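PDB 2BOY: 3-chlorocatechol 1,2-dioxygenase from Rhodococcus opacus, which probably catalyses the iron(III)-dependent intradiol cleavage of catechols such as 3-chlorocatechol, in the degradation of chlorinated aromatic compounds. Local coordinates for residues P164-I169 with R188-H193. Residues are numbered along the deposited sequence; the frame is centred on the assembly and turned at random.
Sequences PAPYEI and RPAHLH. With FE (Fe (III) ion), chain I; BHO (benzhydroxamic acid), chain J.
The ring of Tyr-167 meets Arg-188 at its edge, where the arginine CG lies near the ring plane; CD1 of Ile-169 also sits at the edge, in plane. The His-191 imidazole has Arg-188 NH1 over one face, 3.2 Å above the plane, and a water over the opposite face. In its own plane ND1 donates to Pro-189 O (2.8 Å, 172°), a nearly straight bond that fixes the ring's rotation and leaves NE2 to bind the ferric iron at 2.0 Å. His-193 NE2 binds the same metal at 2.2 Å, while its ring edge faces the benzhydroxamic acid and Trp-125 stacks on it.

With Tyr-133, these histidines are three protein ligands of the iron in this intradiol dioxygenase; the inhibitor N also binds it. Such enzymes normally use two tyrosines and two histidines; Tyr-167, probably the axial tyrosine, stands off the metal in this conformer, as in ligand-bound relatives, with Tyr-167 OH 7.6 Å from the iron FE and hydrogen-bonded to Tyr-78. Its CG, anti to the backbone N (chi1 180°), carries the ring away from strand 187-197. Arg-188 brings CD against the inhibitor ring and NH1 to O1 of the hydroxamate group, a doubtfully short contact; Asp-219 forms a salt bridge with NH2.

The backbones of Tyr-167 and Arg-188 form an antiparallel hydrogen-bonded pair, with Arg-188 N to Tyr-167 O at 2.8 Å. Rigid, apolar proline rings suit the extended loop 164-166, where Pro-164 CG packs on Leu-192 CD2 at 3.9 Å and small Ala-190 fits between Pro-164 and Pro-166. The water joins Ala-165 O to His-191 N.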
loop_
_atom_site.group_PDB
_atom_site.type_symbol
_atom_site.label_atom_id
_atom_site.label_comp_id
_atom_site.label_asym_id
_atom_site.label_seq_id
_atom_site.Cartn_x
_atom_site.Cartn_y
_atom_site.Cartn_z
ATOM N N PRO A 164 -6.184 -25.365 18.931
ATOM C CA PRO A 164 -6.621 -24.678 17.719
ATOM C C PRO A 164 -5.976 -25.341 16.504
ATOM O O PRO A 164 -4.888 -25.892 16.618
ATOM C CB PRO A 164 -6.059 -23.222 17.877
ATOM C CG PRO A 164 -4.815 -23.400 18.779
ATOM C CD PRO A 164 -5.206 -24.574 19.722
ATOM N N ALA A 165 -6.655 -25.289 15.367
ATOM C CA ALA A 165 -6.056 -25.653 14.086
ATOM C C ALA A 165 -5.193 -24.511 13.552
ATOM O O ALA A 165 -5.459 -23.356 13.841
ATOM C CB ALA A 165 -7.164 -25.962 13.053
ATOM N N PRO A 166 -4.215 -24.840 12.717
ATOM C CA PRO A 166 -3.576 -23.834 11.876
ATOM C C PRO A 166 -4.623 -23.161 10.989
ATOM O O PRO A 166 -5.677 -23.734 10.741
ATOM C CB PRO A 166 -2.640 -24.649 10.978
ATOM C CG PRO A 166 -2.467 -25.961 11.625
ATOM C CD PRO A 166 -3.652 -26.195 12.518
ATOM N N TYR A 167 -4.283 -21.948 10.527
ATOM C CA TYR A 167 -5.156 -20.961 9.862
ATOM C C TYR A 167 -4.559 -20.679 8.455
ATOM O O TYR A 167 -3.346 -20.479 8.378
ATOM C CB TYR A 167 -5.118 -19.651 10.719
ATOM C CG TYR A 167 -5.962 -18.485 10.196
ATOM C CD1 TYR A 167 -5.382 -17.397 9.515
ATOM C CD2 TYR A 167 -7.339 -18.461 10.400
ATOM C CE1 TYR A 167 -6.180 -16.336 9.021
ATOM C CE2 TYR A 167 -8.130 -17.409 9.926
ATOM C CZ TYR A 167 -7.551 -16.366 9.223
ATOM O OH TYR A 167 -8.359 -15.345 8.752
ATOM N N GLU A 168 -5.369 -20.676 7.370
ATOM C CA GLU A 168 -4.954 -20.072 6.120
ATOM C C GLU A 168 -5.555 -18.661 6.000
ATOM O O GLU A 168 -6.742 -18.459 6.254
ATOM C CB GLU A 168 -5.440 -20.942 4.937
ATOM C CG GLU A 168 -4.323 -21.579 4.129
ATOM C CD GLU A 168 -4.781 -22.179 2.805
ATOM O OE1 GLU A 168 -5.697 -23.031 2.827
ATOM O OE2 GLU A 168 -4.194 -21.808 1.752
ATOM N N ILE A 169 -4.747 -17.675 5.622
ATOM C CA ILE A 169 -5.302 -16.393 5.174
ATOM C C ILE A 169 -6.237 -16.701 3.985
ATOM O O ILE A 169 -5.803 -17.323 3.031
ATOM C CB ILE A 169 -4.154 -15.434 4.722
ATOM C CG1 ILE A 169 -3.057 -15.306 5.804
ATOM C CG2 ILE A 169 -4.705 -14.049 4.262
ATOM C CD1 ILE A 169 -3.551 -15.083 7.225
ATOM N N ARG A 188 -0.654 -19.879 8.877
ATOM C CA ARG A 188 -0.060 -19.695 10.209
ATOM C C ARG A 188 -0.138 -21.052 10.960
ATOM O O ARG A 188 -1.176 -21.726 10.898
ATOM C CB ARG A 188 -0.891 -18.671 11.004
ATOM C CG ARG A 188 -0.981 -17.295 10.343
ATOM C CD ARG A 188 -0.872 -16.144 11.378
ATOM N NE ARG A 188 0.400 -16.299 12.081
ATOM C CZ ARG A 188 0.589 -16.148 13.383
ATOM N NH1 ARG A 188 -0.425 -15.813 14.187
ATOM N NH2 ARG A 188 1.799 -16.396 13.870
ATOM N N PRO A 189 0.900 -21.401 11.724
ATOM C CA PRO A 189 0.843 -22.597 12.580
ATOM C C PRO A 189 -0.193 -22.311 13.673
ATOM O O PRO A 189 -0.543 -21.121 13.878
ATOM C CB PRO A 189 2.244 -22.676 13.184
ATOM C CG PRO A 189 2.685 -21.237 13.255
ATOM C CD PRO A 189 2.161 -20.636 11.919
ATOM N N ALA A 190 -0.683 -23.348 14.348
ATOM C CA ALA A 190 -1.721 -23.192 15.405
ATOM C C ALA A 190 -1.180 -22.383 16.550
ATOM O O ALA A 190 -0.027 -22.559 16.882
ATOM C CB ALA A 190 -2.127 -24.570 15.915
ATOM N N HIS A 191 -2.003 -21.526 17.164
ATOM C CA HIS A 191 -1.504 -20.633 18.234
ATOM C C HIS A 191 -2.625 -20.124 19.159
ATOM O O HIS A 191 -3.799 -20.064 18.767
ATOM C CB HIS A 191 -0.769 -19.419 17.607
ATOM C CG HIS A 191 -1.619 -18.661 16.641
ATOM N ND1 HIS A 191 -1.735 -19.006 15.315
ATOM C CD2 HIS A 191 -2.470 -17.630 16.842
ATOM C CE1 HIS A 191 -2.611 -18.200 14.732
ATOM N NE2 HIS A 191 -3.057 -17.337 15.639
ATOM N N LEU A 192 -2.231 -19.730 20.375
ATOM C CA LEU A 192 -3.086 -19.080 21.335
ATOM C C LEU A 192 -2.547 -17.661 21.436
ATOM O O LEU A 192 -1.321 -17.507 21.593
ATOM C CB LEU A 192 -2.952 -19.749 22.702
ATOM C CG LEU A 192 -3.191 -21.266 22.702
ATOM C CD1 LEU A 192 -3.059 -21.772 24.135
ATOM C CD2 LEU A 192 -4.641 -21.474 22.175
ATOM N N HIS A 193 -3.445 -16.670 21.337
ATOM C CA HIS A 193 -3.093 -15.206 21.452
ATOM C C HIS A 193 -3.301 -14.755 22.892
ATOM O O HIS A 193 -4.285 -15.154 23.501
ATOM C CB HIS A 193 -4.064 -14.368 20.636
ATOM C CG HIS A 193 -3.841 -14.415 19.149
ATOM N ND1 HIS A 193 -2.915 -13.607 18.531
ATOM C CD2 HIS A 193 -4.451 -15.122 18.156
ATOM C CE1 HIS A 193 -2.930 -13.839 17.227
ATOM N NE2 HIS A 193 -3.844 -14.766 16.977
HETATM FE FE FE I . -4.308 -15.809 15.120
HETATM C C1 BHO J . -2.982 -13.379 12.396
HETATM C C2 BHO J . -1.740 -12.604 12.201
HETATM C C3 BHO J . -1.518 -11.998 10.963
HETATM C C4 BHO J . -2.465 -12.161 9.939
HETATM C C5 BHO J . -3.621 -12.898 10.134
HETATM C C6 BHO J . -3.884 -13.523 11.354
HETATM C C BHO J . -3.218 -14.025 13.725
HETATM O O1 BHO J . -2.254 -14.319 14.353
HETATM N N BHO J . -4.387 -14.342 14.243
HETATM O O2 BHO J . -5.363 -13.576 14.296
HETATM O O HOH W 1 -4.456 -21.298 15.396
#